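Local coordinates for programmed Cell Death Protein 5 Homolog (Leishmania major, PDB 6VMT), which probably binds DNA, as suggested for the largely helical PDCD5 family to which it belongs, at residues P81-D85 with D86-E90. Sequence-based numbering, arbitrary orientation.
Sequences PPVSD and DTVRE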
loop_
_atom_site.group_PDB
_atom_site.type_symbol
_atom_site.label_atom_id
_atom_site.label_comp_id
_atom_site.label_asym_id
_atom_site.label_seq_id
_atom_site.Cartn_x
_atom_site.Cartn_y
_atom_site.Cartn_z
ATOM N N PRO A 81 16.570 -3.401 2.550
ATOM C CA PRO A 81 16.305 -2.163 1.834
ATOM C C PRO A 81 17.615 -1.502 1.441
ATOM O O PRO A 81 18.625 -1.720 2.094
ATOM C CB PRO A 81 15.546 -1.310 2.842
ATOM C CG PRO A 81 16.009 -1.803 4.186
ATOM C CD PRO A 81 16.401 -3.253 3.998
ATOM N N PRO A 82 17.648 -0.679 0.372
ATOM C CA PRO A 82 16.486 -0.409 -0.463
ATOM C C PRO A 82 16.374 -1.506 -1.524
ATOM O O PRO A 82 17.381 -2.008 -2.003
ATOM C CB PRO A 82 16.832 0.938 -1.080
ATOM C CG PRO A 82 18.313 0.794 -1.330
ATOM C CD PRO A 82 18.841 0.002 -0.146
ATOM N N VAL A 83 15.138 -1.858 -1.849
ATOM C CA VAL A 83 14.793 -3.028 -2.694
ATOM C C VAL A 83 14.907 -2.576 -4.149
ATOM O O VAL A 83 14.272 -1.557 -4.516
ATOM C CB VAL A 83 13.389 -3.513 -2.294
ATOM C CG1 VAL A 83 12.805 -4.548 -3.212
ATOM C CG2 VAL A 83 13.380 -4.023 -0.879
ATOM N N SER A 84 15.713 -3.298 -4.935
ATOM C CA SER A 84 16.090 -3.005 -6.347
ATOM C C SER A 84 14.886 -3.171 -7.274
ATOM O O SER A 84 14.051 -4.010 -6.951
ATOM C CB SER A 84 17.186 -3.944 -6.760
ATOM O OG SER A 84 16.754 -5.295 -6.634
ATOM N N ASP A 85 14.842 -2.465 -8.416
ATOM C CA ASP A 85 13.858 -2.680 -9.521
ATOM C C ASP A 85 13.823 -4.165 -9.909
ATOM O O ASP A 85 12.736 -4.706 -10.138
ATOM C CB ASP A 85 14.220 -1.839 -10.747
ATOM C CG ASP A 85 13.355 -2.069 -11.981
ATOM O OD1 ASP A 85 12.140 -1.853 -11.879
ATOM O OD2 ASP A 85 13.909 -2.448 -13.044
ATOM N N ASP A 86 14.998 -4.789 -9.960
ATOM C CA ASP A 86 15.197 -6.213 -10.333
ATOM C C ASP A 86 14.384 -7.095 -9.380
ATOM O O ASP A 86 13.748 -8.027 -9.844
ATOM C CB ASP A 86 16.691 -6.564 -10.346
ATOM C CG ASP A 86 17.620 -5.480 -10.903
ATOM O OD1 ASP A 86 17.550 -4.312 -10.422
ATOM O OD2 ASP A 86 18.428 -5.807 -11.805
ATOM N N THR A 87 14.401 -6.819 -8.079
ATOM C CA THR A 87 13.625 -7.588 -7.064
ATOM C C THR A 87 12.136 -7.257 -7.178
ATOM O O THR A 87 11.311 -8.175 -7.006
ATOM C CB THR A 87 14.095 -7.321 -5.630
ATOM O OG1 THR A 87 15.508 -7.492 -5.496
ATOM C CG2 THR A 87 13.430 -8.253 -4.650
ATOM N N VAL A 88 11.786 -5.998 -7.447
ATOM C CA VAL A 88 10.368 -5.603 -7.677
ATOM C C VAL A 88 9.825 -6.433 -8.846
ATOM O O VAL A 88 8.835 -7.173 -8.654
ATOM C CB VAL A 88 10.246 -4.095 -7.942
ATOM C CG1 VAL A 88 8.865 -3.718 -8.451
ATOM C CG2 VAL A 88 10.594 -3.286 -6.703
ATOM N N ARG A 89 10.476 -6.326 -10.005
ATOM C CA ARG A 89 10.086 -7.032 -11.260
ATOM C C ARG A 89 9.882 -8.513 -10.939
ATOM O O ARG A 89 8.821 -9.034 -11.244
ATOM C CB ARG A 89 11.136 -6.743 -12.334
ATOM C CG ARG A 89 11.550 -7.940 -13.168
ATOM C CD ARG A 89 12.246 -7.569 -14.467
ATOM N NE ARG A 89 12.173 -8.714 -15.374
ATOM C CZ ARG A 89 11.057 -9.197 -15.957
ATOM N NH1 ARG A 89 9.870 -8.643 -15.769
ATOM N NH2 ARG A 89 11.136 -10.252 -16.747
ATOM N N GLU A 90 10.828 -9.130 -10.243
ATOM C CA GLU A 90 10.754 -10.547 -9.782
ATOM C C GLU A 90 9.449 -10.755 -9.011
ATOM O O GLU A 90 8.676 -11.617 -9.420
ATOM C CB GLU A 90 11.996 -10.880 -8.952
ATOM C CG GLU A 90 12.287 -12.359 -8.765
ATOM C CD GLU A 90 13.668 -12.633 -8.163
ATOM O OE1 GLU A 90 14.001 -11.998 -7.137
ATOM O OE2 GLU A 90 14.433 -13.470 -8.721
#
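S84 lays its hydroxyl over the first turn of helix 85-103, against T87, and so forms the N-cap of that helix. OG accepts from the backbone: T87 N lies 3.2 Å from S84 OG, with an N-H...O angle of 150°. It accepts a second time from the T87 hydroxyl, OG1 to OG of S84 at 2.8 Å. With chi1 at 59°, OG sits between the backbone N and the carbonyl carbon of S84, which turns it back to the helix start. T87 keeps OG1 beside its own N, where both can meet the same oxygen. S84 O takes V88 N at 3.1 Å, and also a weak bond from T87 N.

V83, just ahead of the cap, crosses T87 at about a right angle. Its CG1 rests 3.9 Å from T87 CB and 4.3 Å from V88 CG2. V88 continues this apolar patch onto L52 of helix 46-75. The D85 side chain heads away from 86-90, and its OD1 forms a salt bridge with NE of R51 of helix 46-75, tying the helix start to its neighbour. D85 O continues the i to i+4 series begun by S84 O: R89 N is 2.8 Å from D85 O.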